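Local atomic coordinates of M32 carboxypeptidase (Chitinophagaceae bacterium, PDB entry 7A03), a protein that probably cleaves single amino acids from the C-terminal end of peptides as a metal-dependent carboxypeptidase of the M32 (Taq) family. Residues Y14-Q19 against E281-P286; L382-W386 against V405-W411; N312-Q317 against I447-Y452. The contacts are given in a common frame with arbitrary orientation. Residue numbers count along the deposited sequence, not the author numbering.

The three contacts lie far apart in a mostly helical chain, their centres 39 to 40 Å from one another, and no helix or loop is shared between them. Each sets a turn of helix against a loop or a helix end. Contact 2 is buried and mainly apolar, with no hydrogen bond between its two segments. Contacts 1 and 3 lie farther out and are partly buried; both mix apolar packing with a glutamine hydrogen bond and a bridging water, and both need a glycine at positive phi. Contact 1 adds a weak salt bridge at its exposed side. Along the chain, contact 2 is nested within the loop closed by contact 3.

Contact 1: Y14-Q19 against E281-P286; sequences YKQKMQ and EQYGLP
Residues 14-19 form regular alpha helix within helix 9-37, while 281-286 make a type II beta turn from Gln282 to Leu285, closed by Leu285 N to Gln282 O at 2.9 Å. The turn docks its tip on the helix, Gln19 CA and Gly284 CA 4.9 Å apart. It thus ties the N-terminal helix to the loop after helix 258-277, whose HExxH sequence is consistent with the zinc-binding motif of M32 peptidases, though no metal is bound to it here. Gly284 takes the third turn position at phi 84°, psi -6°, where a side chain would strike its own backbone and crowd Met18 O. Leu285 (m, t), branched and apolar, suits the buried side, its CD2 3.7 Å from Met18 CB and 4.0 Å from Tyr14 CE2. Tyr14 (t) lays its OH 3.4 Å from Pro286 CD and bonds to Ser91 of helix 82-100. At the more exposed side, fully extended Lys15 reaches Glu281 in a weak salt bridge, NZ to OE2 3.3 Å. Tyr283 (t) sets CD2 4.0 Å from Gln19 CG, its hydroxyl bonding to Asp23 further along helix 9-37. Gln19 NE2 donates a hydrogen bond to Tyr283 O at 3.0 Å. A water donates to Met18 O and Gly284 O, each at 2.8 Å.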
# COMPACT_ATOMS: atom_id res chain seq x y z
N TYR A 14 -12.42 16.00 -23.59
CA TYR A 14 -12.05 15.62 -22.23
C TYR A 14 -11.04 14.47 -22.24
O TYR A 14 -10.01 14.52 -21.54
CB TYR A 14 -13.31 15.25 -21.45
CG TYR A 14 -13.07 14.36 -20.25
CD1 TYR A 14 -12.55 14.88 -19.07
CD2 TYR A 14 -13.38 13.01 -20.30
CE1 TYR A 14 -12.33 14.06 -17.96
CE2 TYR A 14 -13.17 12.19 -19.22
CZ TYR A 14 -12.65 12.71 -18.04
OH TYR A 14 -12.45 11.86 -16.97
N LYS A 15 -11.33 13.42 -23.01
CA LYS A 15 -10.43 12.28 -23.07
C LYS A 15 -9.06 12.67 -23.62
O LYS A 15 -8.03 12.22 -23.10
CB LYS A 15 -11.08 11.17 -23.91
CG LYS A 15 -10.39 9.83 -23.87
CD LYS A 15 -11.14 8.82 -24.72
CE LYS A 15 -10.46 7.46 -24.73
NZ LYS A 15 -11.12 6.54 -25.70
N GLN A 16 -9.02 13.53 -24.64
CA GLN A 16 -7.75 13.95 -25.20
C GLN A 16 -6.92 14.70 -24.16
O GLN A 16 -5.72 14.43 -23.98
CB GLN A 16 -8.00 14.82 -26.44
CG GLN A 16 -6.75 15.35 -27.12
CD GLN A 16 -6.28 16.66 -26.52
OE1 GLN A 16 -7.09 17.54 -26.22
NE2 GLN A 16 -4.97 16.80 -26.33
N LYS A 17 -7.56 15.61 -23.42
CA LYS A 17 -6.82 16.36 -22.40
C LYS A 17 -6.29 15.44 -21.31
O LYS A 17 -5.13 15.56 -20.88
CB LYS A 17 -7.70 17.45 -21.80
CG LYS A 17 -8.02 18.58 -22.76
CD LYS A 17 -8.99 19.56 -22.13
CE LYS A 17 -9.33 20.69 -23.08
NZ LYS A 17 -8.14 21.51 -23.45
N MET A 18 -7.14 14.52 -20.83
CA MET A 18 -6.73 13.63 -19.76
C MET A 18 -5.64 12.67 -20.22
O MET A 18 -4.74 12.32 -19.46
CB MET A 18 -7.93 12.83 -19.25
CG MET A 18 -9.03 13.69 -18.65
SD MET A 18 -8.47 14.80 -17.35
CE MET A 18 -8.15 13.62 -16.05
N GLN A 19 -5.70 12.24 -21.48
CA GLN A 19 -4.70 11.30 -21.95
C GLN A 19 -3.35 11.99 -22.15
O GLN A 19 -2.31 11.39 -21.88
CB GLN A 19 -5.22 10.55 -23.17
CG GLN A 19 -6.38 9.65 -22.74
CD GLN A 19 -6.87 8.71 -23.82
OE1 GLN A 19 -6.76 9.00 -25.01
NE2 GLN A 19 -7.43 7.58 -23.40
N GLU A 281 -8.55 1.12 -22.72
CA GLU A 281 -9.41 2.15 -23.29
C GLU A 281 -9.73 3.26 -22.29
O GLU A 281 -10.18 4.34 -22.70
CB GLU A 281 -10.71 1.55 -23.82
CG GLU A 281 -11.31 2.31 -25.00
CD GLU A 281 -10.35 2.45 -26.17
OE1 GLU A 281 -9.57 1.50 -26.43
OE2 GLU A 281 -10.36 3.51 -26.83
N GLN A 282 -9.50 3.01 -21.00
CA GLN A 282 -9.73 3.99 -19.95
C GLN A 282 -8.45 4.66 -19.49
O GLN A 282 -8.44 5.32 -18.44
CB GLN A 282 -10.43 3.33 -18.77
CG GLN A 282 -11.83 2.93 -19.08
CD GLN A 282 -12.74 4.11 -19.27
OE1 GLN A 282 -12.78 5.02 -18.43
NE2 GLN A 282 -13.51 4.10 -20.36
N TYR A 283 -7.36 4.50 -20.24
CA TYR A 283 -6.09 5.12 -19.93
C TYR A 283 -6.27 6.61 -19.64
O TYR A 283 -6.89 7.33 -20.42
CB TYR A 283 -5.20 4.95 -21.15
CG TYR A 283 -3.87 5.67 -21.10
CD1 TYR A 283 -2.78 5.11 -20.45
CD2 TYR A 283 -3.70 6.92 -21.72
CE1 TYR A 283 -1.56 5.75 -20.42
CE2 TYR A 283 -2.47 7.56 -21.69
CZ TYR A 283 -1.41 6.97 -21.04
OH TYR A 283 -0.20 7.61 -21.02
N GLY A 284 -5.74 7.05 -18.50
CA GLY A 284 -5.82 8.45 -18.13
C GLY A 284 -7.11 8.89 -17.46
O GLY A 284 -7.19 10.04 -17.01
N LEU A 285 -8.10 8.01 -17.34
CA LEU A 285 -9.42 8.36 -16.83
C LEU A 285 -9.67 7.65 -15.51
O LEU A 285 -9.08 6.60 -15.23
CB LEU A 285 -10.50 7.95 -17.84
CG LEU A 285 -10.21 8.31 -19.30
CD1 LEU A 285 -11.37 7.89 -20.20
CD2 LEU A 285 -10.00 9.81 -19.44
N PRO A 286 -10.57 8.18 -14.67
CA PRO A 286 -10.78 7.56 -13.36
C PRO A 286 -11.14 6.09 -13.43
O PRO A 286 -10.67 5.29 -12.61
CB PRO A 286 -11.87 8.43 -12.72
CG PRO A 286 -11.69 9.78 -13.38
CD PRO A 286 -11.32 9.44 -14.81
O HOH W 1 -4.98 11.75 -16.69

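Contact 2: L382-W386 against V405-W411; sequences LNKTW and VLQDIHW
The first turn of helix 382-394 packs against the loop that follows that helix, plain apolar packing of a helix start on its own return loop. Residues 382-386 are helical, with Trp386 N bonded to Leu382 O at 2.9 Å; 405-411 are loop or turn, 409-411 at helical phi/psi without the regular bonds. Asn383 CA lies 5.6 Å from Val405 CA. Val405, compact and beta-branched, is the bump, in a hollow walled by the Trp386 face, Leu382 and Asn383. Its CA sits 3.8 Å from the centroid of the six-membered ring of Trp386 (chi1 t), a CH-pi contact; CG2 lies 3.8 Å from Trp386 CE3 and CG1 3.8 Å from Asn383 CB. Leu382 (t, p) places CD2 4.2 Å from Val405 CG2 and 3.8 Å from CZ3 of Trp411 (chi1 m). At the Trp386 edge, CZ3 approaches Trp411 CH2 at 3.9 Å, and Gln407 NE2, hydrogen-bonded to Leu348 O, merely packs. Ile368 of helix 358-374 touches Leu382 and both indoles, and helix 129-150 covers Leu382 and Val405 through Tyr129.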
# COMPACT_ATOMS: atom_id res chain seq x y z
N LEU A 382 7.18 14.17 21.38
CA LEU A 382 6.44 13.12 20.69
C LEU A 382 7.15 11.77 20.79
O LEU A 382 6.50 10.72 20.72
CB LEU A 382 6.21 13.51 19.23
CG LEU A 382 5.21 12.66 18.45
CD1 LEU A 382 3.83 12.77 19.07
CD2 LEU A 382 5.19 13.06 17.00
N ASN A 383 8.48 11.78 20.95
CA ASN A 383 9.20 10.52 21.10
C ASN A 383 8.74 9.77 22.35
O ASN A 383 8.57 8.55 22.32
CB ASN A 383 10.71 10.77 21.12
CG ASN A 383 11.12 11.73 22.22
OD1 ASN A 383 10.41 12.68 22.53
ND2 ASN A 383 12.28 11.48 22.82
N LYS A 384 8.51 10.49 23.45
CA LYS A 384 8.01 9.83 24.66
C LYS A 384 6.61 9.26 24.44
O LYS A 384 6.32 8.13 24.86
CB LYS A 384 8.01 10.81 25.84
CG LYS A 384 7.60 10.16 27.15
CD LYS A 384 6.91 11.12 28.10
CE LYS A 384 5.61 10.54 28.64
NZ LYS A 384 5.84 9.61 29.78
N THR A 385 5.74 10.02 23.77
CA THR A 385 4.40 9.53 23.46
C THR A 385 4.47 8.25 22.64
O THR A 385 3.80 7.25 22.95
CB THR A 385 3.67 10.62 22.67
OG1 THR A 385 3.59 11.81 23.47
CG2 THR A 385 2.27 10.18 22.29
N TRP A 386 5.28 8.28 21.58
CA TRP A 386 5.49 7.12 20.72
C TRP A 386 5.96 5.93 21.54
O TRP A 386 5.40 4.83 21.44
CB TRP A 386 6.53 7.51 19.66
CG TRP A 386 6.87 6.44 18.68
CD1 TRP A 386 7.71 5.37 18.88
CD2 TRP A 386 6.42 6.35 17.33
NE1 TRP A 386 7.78 4.61 17.74
CE2 TRP A 386 7.00 5.19 16.77
CE3 TRP A 386 5.56 7.12 16.54
CZ2 TRP A 386 6.76 4.79 15.46
CZ3 TRP A 386 5.32 6.73 15.23
CH2 TRP A 386 5.92 5.57 14.71
N VAL A 405 10.24 6.94 16.87
CA VAL A 405 9.43 7.93 16.17
C VAL A 405 10.02 8.37 14.84
O VAL A 405 9.29 8.86 13.97
CB VAL A 405 9.13 9.12 17.11
CG1 VAL A 405 10.40 9.92 17.40
CG2 VAL A 405 8.05 10.01 16.52
N LEU A 406 11.32 8.21 14.63
CA LEU A 406 11.95 8.66 13.40
C LEU A 406 12.07 7.56 12.34
O LEU A 406 12.78 7.75 11.35
CB LEU A 406 13.33 9.25 13.70
CG LEU A 406 13.41 10.52 14.54
CD1 LEU A 406 14.86 10.89 14.78
CD2 LEU A 406 12.68 11.67 13.85
N GLN A 407 11.39 6.42 12.51
CA GLN A 407 11.62 5.30 11.59
C GLN A 407 10.97 5.52 10.22
O GLN A 407 11.52 5.08 9.21
CB GLN A 407 11.16 3.98 12.20
CG GLN A 407 9.68 3.90 12.57
CD GLN A 407 9.32 2.55 13.20
OE1 GLN A 407 8.88 1.64 12.51
NE2 GLN A 407 9.54 2.43 14.51
N ASP A 408 9.81 6.16 10.18
CA ASP A 408 9.01 6.22 8.96
C ASP A 408 9.06 7.62 8.37
O ASP A 408 8.99 8.62 9.09
CB ASP A 408 7.56 5.80 9.23
CG ASP A 408 7.40 4.30 9.26
OD1 ASP A 408 8.17 3.61 8.56
OD2 ASP A 408 6.51 3.80 9.99
N ILE A 409 9.17 7.68 7.03
CA ILE A 409 9.37 8.94 6.32
C ILE A 409 8.08 9.72 6.09
O ILE A 409 8.15 10.90 5.73
CB ILE A 409 10.04 8.63 4.96
CG1 ILE A 409 10.72 9.88 4.38
CG2 ILE A 409 9.03 8.03 3.98
CD1 ILE A 409 11.63 9.57 3.18
N HIS A 410 6.92 9.10 6.35
CA HIS A 410 5.65 9.63 5.85
C HIS A 410 5.42 11.07 6.30
O HIS A 410 5.07 11.93 5.48
CB HIS A 410 4.49 8.71 6.25
CG HIS A 410 4.61 7.33 5.69
ND1 HIS A 410 5.69 6.51 5.93
CD2 HIS A 410 3.77 6.61 4.90
CE1 HIS A 410 5.52 5.36 5.31
NE2 HIS A 410 4.36 5.39 4.68
N TRP A 411 5.66 11.35 7.58
CA TRP A 411 5.35 12.67 8.12
C TRP A 411 6.22 13.74 7.49
O TRP A 411 5.74 14.85 7.22
CB TRP A 411 5.50 12.66 9.64
CG TRP A 411 4.45 11.82 10.33
CD1 TRP A 411 3.28 11.38 9.79
CD2 TRP A 411 4.48 11.35 11.67
NE1 TRP A 411 2.58 10.64 10.72
CE2 TRP A 411 3.29 10.61 11.89
CE3 TRP A 411 5.40 11.47 12.72
CZ2 TRP A 411 3.00 10.01 13.10
CZ3 TRP A 411 5.10 10.86 13.93
CH2 TRP A 411 3.92 10.14 14.11

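Contact 3: N312-Q317 against I447-Y452; sequences NFWKFQ and IASGNY
Residues 312-317 are helical, part of helix 311-324, and against them 447-452 end helix 443-448 in a Schellman motif before the chain turns into helix 453-462. The two backbones come nearest at Asn312 and Ala448, CA to CA 4.6 Å. Ile447, still helical, points toward the first helix and sets CG2 3.8 Å from Phe313 N. Ala448 follows; its small side chain permits the close approach in which its CA makes a CA-H...O contact with Asn312 O at 3.3 Å. Ser449 points away, but its O lies 3.5 Å from Phe316 CD1. Gly450 leaves the helix at phi 88°, psi 10°, with its N bonded to Ile447 O at 3.0 Å. Its CA rests over the face of Phe316 (chi1 t), 3.6 Å from the ring centroid, a CH-pi contact where any CB would clash with the ring. Asn451 faces away and caps Gln453 N of the next helix through OD1. Tyr452 (m) returns toward the first helix, its CZ 3.6 Å from Phe313 CE1. Gln317 NE2 (m, m) donates a hydrogen bond to Tyr452 OH at 2.9 Å, and another to Gln221 of helix 208-222. A tyrosine hydroxyl suits this place because it can accept and donate at once: Tyr452 OH also donates to a water at 2.6 Å, which in turn donates to Phe313 O at 2.8 Å and Ile447 O at 2.7 Å.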
# COMPACT_ATOMS: atom_id res chain seq x y z
N ASN A 312 -2.03 -24.43 2.00
CA ASN A 312 -2.43 -24.93 0.69
C ASN A 312 -1.46 -24.51 -0.40
O ASN A 312 -1.10 -25.32 -1.26
CB ASN A 312 -3.84 -24.46 0.34
CG ASN A 312 -4.91 -25.31 0.96
OD1 ASN A 312 -4.67 -26.45 1.36
ND2 ASN A 312 -6.11 -24.75 1.07
N PHE A 313 -1.02 -23.25 -0.39
CA PHE A 313 -0.02 -22.79 -1.36
C PHE A 313 1.25 -23.63 -1.26
O PHE A 313 1.82 -24.08 -2.27
CB PHE A 313 0.28 -21.32 -1.08
CG PHE A 313 1.21 -20.65 -2.07
CD1 PHE A 313 0.76 -20.27 -3.31
CD2 PHE A 313 2.52 -20.38 -1.72
CE1 PHE A 313 1.61 -19.61 -4.22
CE2 PHE A 313 3.39 -19.75 -2.61
CZ PHE A 313 2.93 -19.36 -3.87
N TRP A 314 1.71 -23.86 -0.03
CA TRP A 314 2.96 -24.56 0.19
C TRP A 314 2.87 -26.08 -0.02
O TRP A 314 3.90 -26.69 -0.26
CB TRP A 314 3.63 -24.11 1.50
CG TRP A 314 4.12 -22.72 1.31
CD1 TRP A 314 3.54 -21.55 1.75
CD2 TRP A 314 5.25 -22.33 0.53
NE1 TRP A 314 4.26 -20.47 1.31
CE2 TRP A 314 5.32 -20.92 0.57
CE3 TRP A 314 6.22 -23.04 -0.18
CZ2 TRP A 314 6.32 -20.20 -0.10
CZ3 TRP A 314 7.22 -22.33 -0.83
CH2 TRP A 314 7.26 -20.93 -0.79
N LYS A 315 1.67 -26.67 -0.02
CA LYS A 315 1.58 -28.09 -0.36
C LYS A 315 2.15 -28.35 -1.75
O LYS A 315 2.84 -29.35 -1.96
CB LYS A 315 0.14 -28.55 -0.29
CG LYS A 315 -0.39 -28.71 1.11
CD LYS A 315 -1.83 -29.17 1.12
CE LYS A 315 -2.48 -28.96 2.48
NZ LYS A 315 -3.90 -29.40 2.45
N PHE A 316 1.89 -27.45 -2.69
CA PHE A 316 2.47 -27.56 -4.03
C PHE A 316 3.85 -26.93 -4.11
O PHE A 316 4.77 -27.52 -4.70
CB PHE A 316 1.53 -26.90 -5.04
CG PHE A 316 2.06 -26.88 -6.45
CD1 PHE A 316 1.88 -27.97 -7.28
CD2 PHE A 316 2.71 -25.76 -6.95
CE1 PHE A 316 2.35 -27.96 -8.58
CE2 PHE A 316 3.20 -25.74 -8.26
CZ PHE A 316 3.01 -26.84 -9.07
N GLN A 317 4.04 -25.75 -3.52
CA GLN A 317 5.31 -25.05 -3.73
C GLN A 317 6.46 -25.62 -2.91
O GLN A 317 7.62 -25.54 -3.34
CB GLN A 317 5.15 -23.55 -3.51
CG GLN A 317 4.30 -22.83 -4.55
CD GLN A 317 4.95 -22.75 -5.93
OE1 GLN A 317 6.15 -23.03 -6.09
NE2 GLN A 317 4.17 -22.35 -6.92
N ILE A 447 -5.49 -24.06 -5.74
CA ILE A 447 -4.30 -23.50 -5.11
C ILE A 447 -3.36 -24.61 -4.65
O ILE A 447 -2.15 -24.58 -4.92
CB ILE A 447 -4.68 -22.54 -3.97
CG1 ILE A 447 -5.33 -21.27 -4.53
CG2 ILE A 447 -3.44 -22.17 -3.16
CD1 ILE A 447 -5.91 -20.38 -3.46
N ALA A 448 -3.90 -25.62 -3.96
CA ALA A 448 -3.09 -26.74 -3.49
C ALA A 448 -2.49 -27.55 -4.63
O ALA A 448 -1.54 -28.29 -4.40
CB ALA A 448 -3.91 -27.67 -2.58
N SER A 449 -3.03 -27.43 -5.84
CA SER A 449 -2.47 -28.11 -7.00
C SER A 449 -1.61 -27.21 -7.88
O SER A 449 -1.15 -27.65 -8.94
CB SER A 449 -3.57 -28.78 -7.82
OG SER A 449 -4.33 -27.82 -8.53
N GLY A 450 -1.38 -25.96 -7.47
CA GLY A 450 -0.51 -25.05 -8.19
C GLY A 450 -1.18 -24.24 -9.28
O GLY A 450 -0.47 -23.59 -10.06
N ASN A 451 -2.50 -24.25 -9.37
CA ASN A 451 -3.22 -23.49 -10.39
C ASN A 451 -3.80 -22.24 -9.74
O ASN A 451 -4.75 -22.33 -8.96
CB ASN A 451 -4.32 -24.38 -10.98
CG ASN A 451 -5.06 -23.71 -12.13
OD1 ASN A 451 -4.64 -22.67 -12.64
ND2 ASN A 451 -6.18 -24.30 -12.52
N TYR A 452 -3.22 -21.08 -10.05
CA TYR A 452 -3.71 -19.80 -9.54
C TYR A 452 -4.64 -19.10 -10.52
O TYR A 452 -5.18 -18.04 -10.19
CB TYR A 452 -2.53 -18.90 -9.14
CG TYR A 452 -1.48 -19.70 -8.42
CD1 TYR A 452 -1.84 -20.49 -7.34
CD2 TYR A 452 -0.17 -19.73 -8.84
CE1 TYR A 452 -0.92 -21.28 -6.69
CE2 TYR A 452 0.77 -20.50 -8.19
CZ TYR A 452 0.39 -21.28 -7.11
OH TYR A 452 1.32 -22.07 -6.47
O HOH W 2 0.40 -23.62 -4.63